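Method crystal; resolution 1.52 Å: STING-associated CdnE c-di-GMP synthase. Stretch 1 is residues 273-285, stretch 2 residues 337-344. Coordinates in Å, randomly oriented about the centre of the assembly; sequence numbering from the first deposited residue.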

# COMPACT_ATOMS: atom_id res chain seq x y z
N LYS A 273 -10.55 -11.39 4.62
CA LYS A 273 -11.05 -10.16 4.02
C LYS A 273 -12.07 -9.54 4.98
O LYS A 273 -13.24 -9.38 4.67
CB LYS A 273 -11.63 -10.42 2.61
CG LYS A 273 -10.58 -10.90 1.61
CD LYS A 273 -9.40 -9.94 1.46
CE LYS A 273 -8.37 -10.50 0.46
NZ LYS A 273 -7.26 -9.55 0.10
N GLY A 274 -11.57 -9.17 6.15
CA GLY A 274 -12.42 -8.70 7.19
C GLY A 274 -12.43 -7.20 7.29
O GLY A 274 -12.32 -6.50 6.27
N SER A 275 -12.65 -6.70 8.51
CA SER A 275 -12.80 -5.27 8.74
C SER A 275 -11.47 -4.52 8.74
O SER A 275 -11.46 -3.30 8.47
CB SER A 275 -13.50 -5.01 10.06
OG SER A 275 -12.77 -5.46 11.16
N ILE A 276 -10.36 -5.20 9.07
CA ILE A 276 -9.04 -4.59 9.06
C ILE A 276 -8.31 -5.16 7.87
O ILE A 276 -8.12 -6.38 7.79
CB ILE A 276 -8.27 -4.89 10.36
CG1 ILE A 276 -8.87 -4.08 11.53
CG2 ILE A 276 -6.73 -4.58 10.25
CD1 ILE A 276 -8.67 -2.57 11.50
N ARG A 277 -7.92 -4.29 6.94
CA ARG A 277 -7.24 -4.67 5.72
C ARG A 277 -5.85 -4.04 5.69
O ARG A 277 -5.43 -3.35 6.60
CB ARG A 277 -8.03 -4.23 4.49
CG ARG A 277 -9.51 -4.66 4.48
CD ARG A 277 -9.70 -6.11 4.10
NE ARG A 277 -11.13 -6.34 3.90
CZ ARG A 277 -11.74 -6.45 2.73
NH1 ARG A 277 -11.04 -6.38 1.60
NH2 ARG A 277 -13.06 -6.64 2.69
N SER A 278 -5.15 -4.29 4.59
CA SER A 278 -3.82 -3.71 4.42
C SER A 278 -3.81 -2.20 4.66
O SER A 278 -2.93 -1.69 5.38
CB SER A 278 -3.32 -4.06 3.02
OG SER A 278 -2.05 -3.51 2.80
N PHE A 279 -4.80 -1.49 4.11
CA PHE A 279 -4.93 -0.04 4.26
C PHE A 279 -4.90 0.36 5.74
O PHE A 279 -4.23 1.34 6.12
CB PHE A 279 -6.28 0.30 3.54
CG PHE A 279 -6.82 1.68 3.73
CD1 PHE A 279 -6.60 2.64 2.72
CD2 PHE A 279 -7.57 2.02 4.83
CE1 PHE A 279 -7.10 3.94 2.82
CE2 PHE A 279 -8.12 3.30 4.94
CZ PHE A 279 -7.87 4.26 3.95
N HIS A 280 -5.62 -0.40 6.58
CA HIS A 280 -5.70 -0.05 7.99
C HIS A 280 -4.42 -0.39 8.70
O HIS A 280 -4.00 0.36 9.60
CB HIS A 280 -6.86 -0.77 8.67
CG HIS A 280 -8.15 -0.57 7.97
ND1 HIS A 280 -8.58 -1.43 6.98
CD2 HIS A 280 -9.09 0.41 8.06
CE1 HIS A 280 -9.74 -1.00 6.52
NE2 HIS A 280 -10.09 0.09 7.18
N ILE A 281 -3.79 -1.53 8.36
CA ILE A 281 -2.51 -1.88 8.98
C ILE A 281 -1.46 -0.84 8.63
O ILE A 281 -0.69 -0.39 9.51
CB ILE A 281 -2.07 -3.29 8.52
CG1 ILE A 281 -2.95 -4.29 9.24
CG2 ILE A 281 -0.60 -3.54 8.93
CD1 ILE A 281 -2.77 -5.74 8.77
N ASN A 282 -1.44 -0.41 7.37
CA ASN A 282 -0.49 0.64 6.97
C ASN A 282 -0.69 1.86 7.84
O ASN A 282 0.28 2.46 8.32
CB ASN A 282 -0.71 1.05 5.51
CG ASN A 282 -0.32 -0.00 4.49
OD1 ASN A 282 0.41 -0.94 4.79
ND2 ASN A 282 -0.84 0.16 3.25
N ALA A 283 -1.95 2.30 7.98
CA ALA A 283 -2.26 3.53 8.73
C ALA A 283 -1.90 3.40 10.21
O ALA A 283 -1.37 4.34 10.81
CB ALA A 283 -3.75 3.87 8.57
N ILE A 284 -2.17 2.24 10.82
CA ILE A 284 -1.86 2.07 12.24
C ILE A 284 -0.35 2.18 12.43
O ILE A 284 0.15 2.83 13.38
CB ILE A 284 -2.40 0.72 12.74
CG1 ILE A 284 -3.94 0.80 12.77
CG2 ILE A 284 -1.75 0.34 14.10
CD1 ILE A 284 -4.62 -0.62 12.94
N CYS A 285 0.41 1.50 11.56
CA CYS A 285 1.88 1.54 11.74
C CYS A 285 2.45 2.91 11.43
O CYS A 285 3.35 3.38 12.13
CB CYS A 285 2.54 0.47 10.89
SG CYS A 285 2.14 -1.22 11.43
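Stretch 2 337-344: AKKLIEIE

Stretch 2 is a helical segment that lies against the loop leading into the helix of stretch 1, held at its centre by one carboxylate that takes up two consecutive backbone amides and flanked by a small apolar patch. All eight residues, 337-344, have helical torsions, with phi between -68° and -59° and psi between -48° and -30°, and the bonds from I343 N to K339 O (2.9 Å) and from E344 N to L340 O (2.8 Å) confirm the i to i+4 pattern. The segment belongs to a longer helix that extends beyond both its ends. In stretch 1 the helix begins at S278, with R277 as N-cap, so the residues that meet stretch 2 most extensively, S275 and I276, are still in the loop. The CA atoms that come nearest across the stretches are those of S275 and K339, 5.2 Å apart, and the two stretches together bury 389 Å².

E342 is the anchor. Its CA-to-CB bond points toward stretch 1, and an m, t side chain with chi3 of 8° presents both carboxylate oxygens to the loop: S275 N donates to E342 OE2 at 2.9 Å and 160°, and I276 N donates to E342 OE1 at 2.9 Å and 152°. G274 packs closely here, its CA 3.5 Å from E342 OE2; an ideal CB on G274 would lie 2.3 Å from that same oxygen, a clash, so the absence of a side chain permits this approach. One water accepts from G274 N at 3.0 Å and donates to E342 OE1 at 2.9 Å.

The CA-to-CB bond of S275 also points toward stretch 2, and chi1 of 63° (p) places S275 OG 3.2 Å from K339 CA and 3.1 Å from K338 O, the latter a weak hydrogen bond, and not a settled one, because the hydroxyl proton has another acceptor within reach.

K339 has an extended side chain, m at chi1 and t at the remaining three angles. Its CE comes 3.7 Å from H280 NE2, and a water 2.8 Å from both K339 NZ and H280 NE2 bridges the two, accepting from the lysine. H280 is itself tied to the start of its helix, because R277 N donates to H280 ND1 at 2.9 Å and 167°.

The apolar patch gathers around I343. Although its CA-to-CB bond points sideways, the end of the side chain comes nearer to stretch 1, placing I343 CD1 3.9 Å from I276 CD1 and 3.8 Å from I284 CD1. These are van der Waals distances, and I284 extends the contact nearly two turns into the helix of stretch 1.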

# COMPACT_ATOMS: atom_id res chain seq x y z
N ALA A 337 -16.49 -0.87 16.02
CA ALA A 337 -16.49 -2.01 16.93
C ALA A 337 -16.10 -3.31 16.26
O ALA A 337 -15.46 -4.14 16.91
CB ALA A 337 -17.87 -2.12 17.57
N LYS A 338 -16.45 -3.50 14.98
CA LYS A 338 -15.98 -4.69 14.26
C LYS A 338 -14.48 -4.65 14.03
O LYS A 338 -13.79 -5.69 14.13
CB LYS A 338 -16.74 -4.82 12.95
CG LYS A 338 -18.23 -5.15 13.17
CD LYS A 338 -18.91 -5.18 11.82
CE LYS A 338 -20.38 -5.43 12.05
NZ LYS A 338 -21.13 -5.54 10.74
N LYS A 339 -13.94 -3.47 13.73
CA LYS A 339 -12.49 -3.36 13.56
C LYS A 339 -11.79 -3.68 14.86
O LYS A 339 -10.76 -4.37 14.86
CB LYS A 339 -12.15 -1.94 13.08
CG LYS A 339 -12.51 -1.71 11.61
CD LYS A 339 -12.45 -0.21 11.25
CE LYS A 339 -12.74 -0.06 9.75
NZ LYS A 339 -12.97 1.39 9.32
N LEU A 340 -12.35 -3.19 15.97
CA LEU A 340 -11.72 -3.47 17.26
C LEU A 340 -11.71 -4.95 17.62
O LEU A 340 -10.79 -5.37 18.34
CB LEU A 340 -12.42 -2.66 18.36
CG LEU A 340 -12.07 -1.17 18.30
CD1 LEU A 340 -12.83 -0.42 19.41
CD2 LEU A 340 -10.53 -0.94 18.44
N ILE A 341 -12.68 -5.75 17.17
CA ILE A 341 -12.58 -7.19 17.41
C ILE A 341 -11.29 -7.71 16.79
O ILE A 341 -10.54 -8.48 17.39
CB ILE A 341 -13.80 -7.94 16.86
CG1 ILE A 341 -15.03 -7.52 17.69
CG2 ILE A 341 -13.54 -9.48 16.90
CD1 ILE A 341 -14.73 -7.39 19.27
N GLU A 342 -11.03 -7.33 15.53
CA GLU A 342 -9.83 -7.83 14.87
C GLU A 342 -8.57 -7.28 15.55
O GLU A 342 -7.59 -8.00 15.72
CB GLU A 342 -9.89 -7.46 13.38
CG GLU A 342 -11.10 -8.17 12.75
CD GLU A 342 -11.13 -8.12 11.23
OE1 GLU A 342 -10.16 -7.67 10.59
OE2 GLU A 342 -12.19 -8.54 10.67
N ILE A 343 -8.59 -6.00 15.95
CA ILE A 343 -7.43 -5.45 16.67
C ILE A 343 -7.22 -6.23 17.96
O ILE A 343 -6.08 -6.52 18.34
CB ILE A 343 -7.64 -3.94 16.97
CG1 ILE A 343 -7.84 -3.17 15.65
CG2 ILE A 343 -6.47 -3.35 17.80
CD1 ILE A 343 -6.66 -3.27 14.71
N GLU A 344 -8.31 -6.55 18.70
CA GLU A 344 -8.16 -7.33 19.93
C GLU A 344 -7.54 -8.72 19.66
O GLU A 344 -6.67 -9.17 20.41
CB GLU A 344 -9.51 -7.50 20.64
CG GLU A 344 -10.04 -6.21 21.21
CD GLU A 344 -11.49 -6.27 21.69
OE1 GLU A 344 -12.03 -7.39 21.92
OE2 GLU A 344 -12.11 -5.19 21.82
O HOH W 1 -9.40 -8.94 8.15
O HOH W 2 -14.48 -7.78 11.38
O HOH W 3 -12.17 1.85 6.65